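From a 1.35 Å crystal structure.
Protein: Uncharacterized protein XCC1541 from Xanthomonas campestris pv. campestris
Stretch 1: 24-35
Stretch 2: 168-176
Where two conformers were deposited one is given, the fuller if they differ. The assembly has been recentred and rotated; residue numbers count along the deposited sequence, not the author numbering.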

# COMPACT_ATOMS: atom_id res chain seq x y z
N ALA A 24 -13.68 -0.43 12.67
CA ALA A 24 -13.67 -0.43 11.21
C ALA A 24 -13.23 -1.76 10.66
O ALA A 24 -13.80 -2.26 9.69
CB ALA A 24 -12.75 0.67 10.69
N LEU A 25 -12.22 -2.36 11.26
CA LEU A 25 -11.76 -3.65 10.79
C LEU A 25 -12.82 -4.73 11.05
O LEU A 25 -12.94 -5.65 10.24
CB LEU A 25 -10.44 -4.08 11.41
CG LEU A 25 -9.21 -3.23 11.13
CD1 LEU A 25 -7.95 -4.02 11.60
CD2 LEU A 25 -9.12 -2.78 9.68
N ALA A 26 -13.55 -4.65 12.13
CA ALA A 26 -14.65 -5.59 12.40
C ALA A 26 -15.74 -5.45 11.33
O ALA A 26 -16.33 -6.46 10.91
CB ALA A 26 -15.22 -5.37 13.76
N GLU A 27 -16.02 -4.26 10.89
CA GLU A 27 -17.00 -4.05 9.83
C GLU A 27 -16.48 -4.69 8.55
O GLU A 27 -17.25 -5.28 7.81
CB GLU A 27 -17.29 -2.56 9.67
CG GLU A 27 -18.23 -2.24 8.51
N VAL A 28 -15.18 -4.63 8.27
CA VAL A 28 -14.64 -5.28 7.07
C VAL A 28 -14.80 -6.76 7.20
O VAL A 28 -15.27 -7.42 6.25
CB VAL A 28 -13.16 -4.92 6.87
CG1 VAL A 28 -12.51 -5.74 5.82
CG2 VAL A 28 -13.03 -3.46 6.47
N ALA A 29 -14.41 -7.34 8.32
CA ALA A 29 -14.55 -8.77 8.54
C ALA A 29 -16.03 -9.14 8.32
O ALA A 29 -16.32 -10.08 7.58
CB ALA A 29 -14.09 -9.18 9.90
N GLU A 30 -16.94 -8.38 8.94
CA GLU A 30 -18.39 -8.67 8.75
C GLU A 30 -18.81 -8.69 7.31
O GLU A 30 -19.46 -9.64 6.87
CB GLU A 30 -19.17 -7.60 9.51
CG GLU A 30 -20.70 -7.80 9.53
CD GLU A 30 -21.14 -9.01 10.33
OE1 GLU A 30 -20.49 -9.50 11.28
OE2 GLU A 30 -22.24 -9.53 10.02
N ARG A 31 -18.44 -7.68 6.55
CA ARG A 31 -18.86 -7.52 5.17
C ARG A 31 -18.24 -8.56 4.24
O ARG A 31 -18.79 -8.83 3.15
CB ARG A 31 -18.58 -6.12 4.66
CG ARG A 31 -19.47 -5.11 5.32
CD ARG A 31 -19.08 -3.69 4.94
N LEU A 32 -17.10 -9.11 4.64
CA LEU A 32 -16.39 -10.14 3.89
C LEU A 32 -16.71 -11.59 4.35
O LEU A 32 -16.12 -12.56 3.88
CB LEU A 32 -14.87 -9.85 3.89
CG LEU A 32 -14.41 -8.88 2.78
CD1 LEU A 32 -15.03 -7.49 2.86
CD2 LEU A 32 -12.91 -8.74 2.78
N GLY A 33 -17.62 -11.73 5.29
CA GLY A 33 -18.06 -13.05 5.72
C GLY A 33 -17.23 -13.81 6.71
O GLY A 33 -17.44 -14.99 6.92
N TRP A 34 -16.29 -13.11 7.35
CA TRP A 34 -15.50 -13.67 8.39
C TRP A 34 -16.19 -13.39 9.74
O TRP A 34 -16.84 -12.33 9.89
CB TRP A 34 -14.10 -13.00 8.42
CG TRP A 34 -13.24 -13.47 7.26
CD1 TRP A 34 -13.45 -13.20 5.94
CD2 TRP A 34 -12.10 -14.29 7.33
NE1 TRP A 34 -12.51 -13.83 5.19
CE2 TRP A 34 -11.67 -14.51 6.01
CE3 TRP A 34 -11.42 -14.90 8.38
CZ2 TRP A 34 -10.59 -15.32 5.73
CZ3 TRP A 34 -10.31 -15.70 8.08
CH2 TRP A 34 -9.93 -15.89 6.77
N THR A 35 -16.05 -14.29 10.70
CA THR A 35 -16.50 -13.96 12.02
C THR A 35 -15.37 -13.10 12.67
O THR A 35 -14.26 -13.04 12.16
CB THR A 35 -16.82 -15.15 12.87
OG1 THR A 35 -15.68 -15.99 13.00
CG2 THR A 35 -17.98 -15.98 12.22
N ALA A 168 -7.11 -2.06 2.90
CA ALA A 168 -5.92 -2.92 2.90
C ALA A 168 -6.28 -4.23 3.61
O ALA A 168 -5.88 -5.29 3.19
CB ALA A 168 -4.73 -2.25 3.57
N PHE A 169 -7.01 -4.15 4.73
CA PHE A 169 -7.41 -5.37 5.41
C PHE A 169 -8.32 -6.24 4.54
O PHE A 169 -8.18 -7.48 4.49
CB PHE A 169 -8.11 -5.01 6.73
CG PHE A 169 -8.40 -6.19 7.62
CD1 PHE A 169 -7.44 -7.12 7.92
CD2 PHE A 169 -9.64 -6.26 8.25
CE1 PHE A 169 -7.76 -8.17 8.77
CE2 PHE A 169 -9.94 -7.31 9.11
CZ PHE A 169 -9.03 -8.23 9.34
N ALA A 170 -9.28 -5.61 3.87
CA ALA A 170 -10.14 -6.33 2.98
C ALA A 170 -9.36 -7.04 1.91
O ALA A 170 -9.67 -8.17 1.54
CB ALA A 170 -11.14 -5.29 2.32
N GLU A 171 -8.38 -6.38 1.35
CA GLU A 171 -7.55 -6.98 0.32
C GLU A 171 -6.78 -8.19 0.81
O GLU A 171 -6.56 -9.18 0.04
CB GLU A 171 -6.58 -5.94 -0.20
CG GLU A 171 -7.26 -4.94 -1.10
CD GLU A 171 -6.49 -3.64 -1.25
OE1 GLU A 171 -5.32 -3.55 -0.78
OE2 GLU A 171 -7.07 -2.70 -1.82
N LEU A 172 -6.35 -8.12 2.07
CA LEU A 172 -5.70 -9.27 2.70
C LEU A 172 -6.71 -10.39 2.84
O LEU A 172 -6.42 -11.52 2.38
CB LEU A 172 -5.14 -8.92 4.07
CG LEU A 172 -4.47 -10.10 4.77
CD1 LEU A 172 -3.22 -10.58 4.10
CD2 LEU A 172 -4.16 -9.68 6.20
N LEU A 173 -7.86 -10.14 3.43
CA LEU A 173 -8.85 -11.22 3.62
C LEU A 173 -9.28 -11.82 2.30
O LEU A 173 -9.44 -13.04 2.21
CB LEU A 173 -10.05 -10.73 4.38
CG LEU A 173 -9.82 -10.30 5.85
CD1 LEU A 173 -11.16 -9.80 6.48
CD2 LEU A 173 -9.09 -11.44 6.59
N GLN A 174 -9.42 -11.00 1.28
CA GLN A 174 -9.90 -11.50 -0.02
C GLN A 174 -8.88 -12.40 -0.70
O GLN A 174 -9.25 -13.16 -1.60
CB GLN A 174 -10.25 -10.33 -0.93
CG GLN A 174 -11.55 -9.56 -0.56
CD GLN A 174 -11.56 -8.07 -1.07
OE1 GLN A 174 -10.58 -7.57 -1.65
NE2 GLN A 174 -12.63 -7.36 -0.80
N SER A 175 -7.62 -12.38 -0.26
CA SER A 175 -6.57 -13.17 -0.87
C SER A 175 -6.49 -14.58 -0.27
O SER A 175 -5.64 -15.39 -0.71
CB SER A 175 -5.23 -12.48 -0.67
OG SER A 175 -4.72 -12.55 0.65
N LEU A 176 -7.24 -14.85 0.78
CA LEU A 176 -7.03 -16.06 1.57
C LEU A 176 -7.90 -17.21 1.18
O LEU A 176 -8.87 -16.99 0.52
CB LEU A 176 -7.34 -15.72 3.05
CG LEU A 176 -6.40 -14.62 3.60
CD1 LEU A 176 -6.74 -14.33 5.10
CD2 LEU A 176 -4.87 -14.81 3.49
OXT LEU A 176 -7.67 -18.36 1.56
O HOH W 1 -11.56 -14.62 2.40

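Three residues, Leu173 and Phe169 on the C-terminal helix and Trp34 just past the end of the other, cover the most surface, together about half of what is buried. The two helices run roughly the same way, at 35°, with axes 9.7 Å apart at closest approach, and no direct hydrogen bond joins the stretches. Packing does nearly all the work.

Phe169 and Leu173 are four residues apart, about one helical turn, and both point their CA-to-CB bonds toward the partner. The Phe169 ring takes Leu25 CD1 over one face, while Phe169 CE2 lies 3.6 Å from Leu25 O and Phe169 CD2 lies 3.8 Å from Val28 CG1. Between these two large side chains in sequence sits Ala170, whose small size goes with a close approach: Val28 CG1 reaches within 3.7 Å of Ala170 CA, near the place where the backbones come within 6.2 Å, Val28 CA to Ala170 CA.

Leu173 works in several directions. Leu173 CD1 lies 4.1 Å from Ala29 CA, Leu173 CB lies 3.8 Å from Leu32 CD2, and Leu173 CD2 stands over the face of Trp34, 4.2 Å from the centroid of the six-membered ring and only 14° off the normal, a CH-pi contact.

Trp34 follows the turn that ends the first helix. Gly33 adopts positive phi in a Schellman motif, with Trp34 N bonded to Ala29 O at 3.0 Å and Gly33 N to Glu30 O at 3.2 Å; a CB there would be jammed against the carbonyl of Leu32. Beyond this turn the CA-to-CB bond of Trp34 points toward the second stretch, and Trp34 CH2 lies 3.9 Å from Leu176 CD1. The one polar link is indirect: a water accepts from Trp34 NE1 (3.1 Å) and donates to Leu173 O (2.7 Å), satisfying the indole nitrogen beside an otherwise apolar seam.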